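Local coordinates for hypothetical protein, similar to alpha-acetolactate decarboxylase (Staphylococcus aureus subsp. aureus, PDB 1XV2), which probably catalyses the zinc-dependent decarboxylation of alpha-acetolactate to acetoin, at the interface of chains A and B. Residues are numbered along the deposited sequence; one frame, centred on the assembly and turned at random. Chains: chain A/B, hypothetical protein, similar to alpha-acetolactate decarboxylase.

Contact 1: the interface of chains A and B. Residues chain A 210-212, 214; chain B 206-207.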
# COMPACT_ATOMS: atom_id res chain seq x y z
N GLN A 210 -4.74 -1.35 4.26
CA GLN A 210 -5.48 -0.97 3.05
C GLN A 210 -6.67 -1.89 2.80
O GLN A 210 -6.50 -3.10 2.66
CB GLN A 210 -4.55 -1.00 1.83
CG GLN A 210 -5.24 -0.68 0.51
CD GLN A 210 -5.72 0.76 0.43
OE1 GLN A 210 -4.91 1.69 0.33
NE2 GLN A 210 -7.03 0.95 0.46
N HIS A 211 -7.86 -1.31 2.73
CA HIS A 211 -9.08 -2.08 2.50
C HIS A 211 -9.63 -1.80 1.11
O HIS A 211 -9.63 -0.66 0.65
CB HIS A 211 -10.12 -1.73 3.57
CG HIS A 211 -11.39 -2.50 3.45
ND1 HIS A 211 -12.57 -1.93 3.02
CD2 HIS A 211 -11.68 -3.80 3.70
CE1 HIS A 211 -13.53 -2.84 3.01
NE2 HIS A 211 -13.01 -3.99 3.42
N PHE A 212 -10.09 -2.86 0.45
CA PHE A 212 -10.63 -2.78 -0.90
C PHE A 212 -12.11 -3.17 -0.94
O PHE A 212 -12.53 -4.09 -0.23
CB PHE A 212 -9.85 -3.72 -1.83
CG PHE A 212 -8.39 -3.39 -1.96
CD1 PHE A 212 -7.91 -2.70 -3.07
CD2 PHE A 212 -7.48 -3.80 -0.98
CE1 PHE A 212 -6.56 -2.41 -3.21
CE2 PHE A 212 -6.12 -3.51 -1.11
CZ PHE A 212 -5.66 -2.82 -2.22
N VAL A 214 -14.28 -5.20 -2.26
CA VAL A 214 -14.44 -6.44 -3.01
C VAL A 214 -15.88 -6.77 -3.40
O VAL A 214 -16.11 -7.62 -4.26
CB VAL A 214 -13.85 -7.63 -2.22
CG1 VAL A 214 -12.36 -7.42 -2.00
CG2 VAL A 214 -14.56 -7.78 -0.89
N GLU B 206 -9.10 -8.87 0.43
CA GLU B 206 -9.95 -7.72 0.69
C GLU B 206 -9.14 -6.69 1.49
O GLU B 206 -9.45 -5.50 1.47
CB GLU B 206 -11.20 -8.14 1.48
CG GLU B 206 -11.99 -6.99 2.07
CD GLU B 206 -13.33 -7.42 2.65
OE1 GLU B 206 -13.41 -8.54 3.20
OE2 GLU B 206 -14.30 -6.63 2.58
N THR B 207 -8.10 -7.17 2.16
CA THR B 207 -7.25 -6.29 2.96
C THR B 207 -5.76 -6.50 2.73
O THR B 207 -5.29 -7.63 2.62
CB THR B 207 -7.54 -6.48 4.47
OG1 THR B 207 -8.91 -6.17 4.74
CG2 THR B 207 -6.64 -5.58 5.31

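Contact 2: the interface of chains A and B. Residues chain A 110, 166-167; chain B 13, 16, 170, 210, 212.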
# COMPACT_ATOMS: atom_id res chain seq x y z
N ASN A 110 9.89 8.09 5.62
CA ASN A 110 9.77 6.83 4.90
C ASN A 110 8.58 6.05 5.48
O ASN A 110 8.32 4.91 5.09
CB ASN A 110 11.05 6.00 5.04
CG ASN A 110 12.27 6.69 4.46
OD1 ASN A 110 12.26 7.13 3.31
ND2 ASN A 110 13.33 6.78 5.25
N LEU A 166 7.32 6.19 -1.89
CA LEU A 166 6.97 4.93 -2.55
C LEU A 166 5.47 4.65 -2.59
O LEU A 166 4.99 3.89 -3.43
CB LEU A 166 7.69 3.76 -1.88
CG LEU A 166 7.46 2.36 -2.48
CD1 LEU A 166 7.92 2.34 -3.92
CD2 LEU A 166 8.20 1.32 -1.66
N PHE A 167 4.72 5.27 -1.68
CA PHE A 167 3.29 5.05 -1.63
C PHE A 167 2.47 6.13 -2.34
O PHE A 167 1.25 6.16 -2.23
CB PHE A 167 2.85 4.89 -0.18
CG PHE A 167 3.18 3.55 0.40
CD1 PHE A 167 2.27 2.50 0.32
CD2 PHE A 167 4.42 3.32 0.99
CE1 PHE A 167 2.59 1.24 0.83
CE2 PHE A 167 4.75 2.06 1.49
CZ PHE A 167 3.83 1.02 1.41
N THR B 13 8.79 -3.35 1.76
CA THR B 13 8.32 -3.26 0.39
C THR B 13 9.41 -3.65 -0.60
O THR B 13 10.59 -3.63 -0.27
CB THR B 13 7.86 -1.83 0.06
OG1 THR B 13 8.99 -0.94 0.10
CG2 THR B 13 6.82 -1.35 1.08
N THR B 16 11.63 -0.54 -1.73
CA THR B 16 12.64 -0.21 -0.74
C THR B 16 13.78 -1.22 -0.79
O THR B 16 14.95 -0.86 -0.62
CB THR B 16 12.04 -0.19 0.67
OG1 THR B 16 11.15 0.92 0.79
CG2 THR B 16 13.14 -0.07 1.72
N VAL B 170 5.26 -1.11 -4.32
CA VAL B 170 4.98 -1.51 -2.94
C VAL B 170 5.13 -3.02 -2.97
O VAL B 170 5.70 -3.64 -2.07
CB VAL B 170 3.53 -1.12 -2.55
CG1 VAL B 170 3.13 -1.79 -1.23
CG2 VAL B 170 3.43 0.40 -2.42
N GLN B 210 0.27 -3.74 5.50
CA GLN B 210 1.67 -3.40 5.27
C GLN B 210 2.36 -3.01 6.58
O GLN B 210 2.00 -2.03 7.22
CB GLN B 210 1.78 -2.24 4.28
CG GLN B 210 3.19 -1.71 4.08
CD GLN B 210 4.08 -2.72 3.38
OE1 GLN B 210 3.87 -3.05 2.22
NE2 GLN B 210 5.09 -3.22 4.10
N PHE B 212 5.87 -1.96 8.75
CA PHE B 212 7.10 -1.19 8.58
C PHE B 212 8.08 -1.42 9.74
O PHE B 212 7.66 -1.59 10.89
CB PHE B 212 6.77 0.31 8.52
CG PHE B 212 6.03 0.72 7.29
CD1 PHE B 212 6.72 0.98 6.10
CD2 PHE B 212 4.64 0.87 7.30
CE1 PHE B 212 6.04 1.39 4.95
CE2 PHE B 212 3.95 1.28 6.16
CZ PHE B 212 4.65 1.54 4.98

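Contact 3: the interface of chains A and B. Residues chain A 112, 167, 205-208; chain B 210, 212.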
# COMPACT_ATOMS: atom_id res chain seq x y z
N PHE A 112 4.33 6.38 7.14
CA PHE A 112 3.08 7.12 7.09
C PHE A 112 3.01 7.78 8.47
O PHE A 112 3.58 7.27 9.43
CB PHE A 112 1.90 6.16 6.95
CG PHE A 112 1.60 5.74 5.54
CD1 PHE A 112 0.78 6.51 4.73
CD2 PHE A 112 2.12 4.55 5.04
CE1 PHE A 112 0.46 6.10 3.44
CE2 PHE A 112 1.81 4.13 3.74
CZ PHE A 112 0.98 4.90 2.95
N PHE A 167 4.72 5.27 -1.68
CA PHE A 167 3.29 5.05 -1.63
C PHE A 167 2.47 6.13 -2.34
O PHE A 167 1.25 6.16 -2.23
CB PHE A 167 2.85 4.89 -0.18
CG PHE A 167 3.18 3.55 0.40
CD1 PHE A 167 2.27 2.50 0.32
CD2 PHE A 167 4.42 3.32 0.99
CE1 PHE A 167 2.59 1.24 0.83
CE2 PHE A 167 4.75 2.06 1.49
CZ PHE A 167 3.83 1.02 1.41
N PHE A 205 3.13 5.85 12.13
CA PHE A 205 2.52 4.54 11.93
C PHE A 205 3.49 3.41 11.61
O PHE A 205 4.43 3.57 10.83
CB PHE A 205 1.46 4.62 10.82
CG PHE A 205 0.28 5.49 11.17
CD1 PHE A 205 -0.55 5.17 12.24
CD2 PHE A 205 0.02 6.66 10.46
CE1 PHE A 205 -1.62 5.99 12.60
CE2 PHE A 205 -1.05 7.49 10.80
CZ PHE A 205 -1.87 7.15 11.87
N GLU A 206 3.24 2.26 12.23
CA GLU A 206 4.06 1.07 12.03
C GLU A 206 3.34 0.16 11.04
O GLU A 206 3.97 -0.64 10.34
CB GLU A 206 4.24 0.35 13.37
CG GLU A 206 5.23 -0.81 13.35
CD GLU A 206 5.31 -1.53 14.68
OE1 GLU A 206 5.28 -0.85 15.73
OE2 GLU A 206 5.41 -2.78 14.69
N THR A 207 2.02 0.29 10.99
CA THR A 207 1.21 -0.52 10.09
C THR A 207 0.21 0.30 9.28
O THR A 207 -0.45 1.19 9.80
CB THR A 207 0.41 -1.59 10.87
OG1 THR A 207 1.32 -2.43 11.58
CG2 THR A 207 -0.42 -2.44 9.91
N PHE A 208 0.13 -0.03 7.99
CA PHE A 208 -0.78 0.61 7.05
C PHE A 208 -1.77 -0.46 6.61
O PHE A 208 -1.38 -1.45 5.99
CB PHE A 208 0.02 1.12 5.84
CG PHE A 208 -0.83 1.69 4.74
CD1 PHE A 208 -1.55 2.86 4.93
CD2 PHE A 208 -0.90 1.06 3.50
CE1 PHE A 208 -2.32 3.40 3.90
CE2 PHE A 208 -1.66 1.59 2.47
CZ PHE A 208 -2.37 2.76 2.67
N GLN B 210 0.27 -3.74 5.50
CA GLN B 210 1.67 -3.40 5.27
C GLN B 210 2.36 -3.01 6.58
O GLN B 210 2.00 -2.03 7.22
CB GLN B 210 1.78 -2.24 4.28
CG GLN B 210 3.19 -1.71 4.08
CD GLN B 210 4.08 -2.72 3.38
OE1 GLN B 210 3.87 -3.05 2.22
NE2 GLN B 210 5.09 -3.22 4.10
N PHE B 212 5.87 -1.96 8.75
CA PHE B 212 7.10 -1.19 8.58
C PHE B 212 8.08 -1.42 9.74
O PHE B 212 7.66 -1.59 10.89
CB PHE B 212 6.77 0.31 8.52
CG PHE B 212 6.03 0.72 7.29
CD1 PHE B 212 6.72 0.98 6.10
CD2 PHE B 212 4.64 0.87 7.30
CE1 PHE B 212 6.04 1.39 4.95
CE2 PHE B 212 3.95 1.28 6.16
CZ PHE B 212 4.65 1.54 4.98

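Contact 1: the interface of chains A and B
A:His211 and B:Glu206 lie side by side and point the same way, at one end of an antiparallel beta bridge that pairs strand 207-211 of one chain of the alpha-acetolactate decarboxylase family with its copy in the other. The imidazole and carboxylate planes are 30° apart. NE2 of A:His211 donates to the carboxylate oxygen OE2 of B:Glu206 over 3.1 Å; the donor stands above the carboxylate plane, and the acceptor sits somewhat off the ring plane. Both side chains reach this alignment in the same manner, CG turned away from the backbone N (chi1 -178° in A:His211, 167° in B:Glu206), and the glutamate runs on extended, laying its CG methylene 3.6 Å from the ring carbon CD2 of A:His211. A:Val214 crosses B:Glu206 at about a right angle: its CG1 packs 3.6 Å from the glutamate CA, while CG2 meets the carboxylate end. At the imidazole edge, in plane, stands the hydroxyl OG1 of B:Thr207. Backbone bonding continues beside these side chains, A:Phe212 N donating to B:Glu206 O at 2.9 Å, and that carbonyl oxygen lies in plane at the edge of the A:Phe212 ring. On the A side, the amide NE2 of A:Gln210 folds back to bond A:His211 O at 3.1 Å.

Contact 2: the interface of chains A and B
The ring of A:Phe167 is gripped by apolar groups of chain B, in a hydrophobic patch where the 3-10 helix 165-167 of a chain of the alpha-acetolactate decarboxylase family packs on its neighbour, beside the N-cap of helix 14-19. A CH-pi contact comes first: methyl CG2 of B:Val170 sits over one face of the A:Phe167 ring, 3.8 Å from its centroid and shifted toward the rim, and the two side chains cross at about a right angle. CG1 of the valine, anti to the backbone N (chi1 168°), touches the same ring at CE1, so both branches bear on it. B:Phe212 approaches A:Phe167 from the opposite direction, and CE2 of A:Phe167 lies in plane at the B:Phe212 edge, 3.5 Å from CZ. Aliphatic groups also touch the ring, methyl CG2 of B:Thr13 at 3.8 Å and methylene CG of B:Gln210 at 3.9 Å, both from CZ of A:Phe167. Beside it A:Leu166 and B:Thr13 meet tip to tip, the leucine CD2 methyl 3.6 Å from the threonine CB. Polar contacts within chain B fix that threonine, which caps the helix: its OG1 accepts from B:Thr16 N in the first turn and from B:Thr16 OG1 at 2.9 Å.

Contact 3: the interface of chains A and B
B:Phe212 lays its ring against chain A while its backbone N donates to A:Glu206 O at 2.8 Å, nearly along the C=O axis. That carbonyl oxygen lies in plane at the edge of the B:Phe212 ring, as does the CB methylene of A:Phe208, 4.0 Å from CE2 of B:Phe212. The ring takes this position with CG anti to its carbonyl carbon (chi1 -69°). A:Phe112 crosses it obliquely: CE2 of B:Phe212 stands at the A:Phe112 edge, in plane, 3.9 Å from CD2 of that ring. Next to these contacts the two 207-211 strands pair antiparallel. A:Phe208 N donates to B:Gln210 O over 2.8 Å in the carbonyl plane, and B:Gln210 N returns a bond to A:Phe208 O at 2.9 Å, both close to straight at 171° and 170°. Further out comes aromatic packing within chain A. A:Phe208 CD1 lies over the centre of the A:Phe112 ring, and CZ of A:Phe112 lies over the A:Phe208 ring, 3.7 Å above its plane. CE2 of A:Phe112 covers part of one A:Phe167 face. A:Phe208 thus backs A:Phe112, which with A:Phe167 borders B:Phe212, and this face packing probably positions the rings. In the deposited dimer the site joins the two strands and would stabilise a dimer if such pairing forms in solution.

Contact 2 and contact 3 are neighbours, with centres of their C-alpha atoms about 7 Å apart, and they share A:Phe167, B:Gln210 and B:Phe212. The C-alpha centre of contact 1 lies about 17 Å from that of contact 2 and about 15 Å from that of contact 3, yet it uses the same strand 207-211 and the residues around it, with the roles of the chains exchanged. Contacts 1 and 3 thus sample the two ends of one antiparallel strand pair about a two-fold axis, and contact 2 adds hydrophobic packing beside it. Whether this dimer is the one in solution cannot be judged from the structure alone.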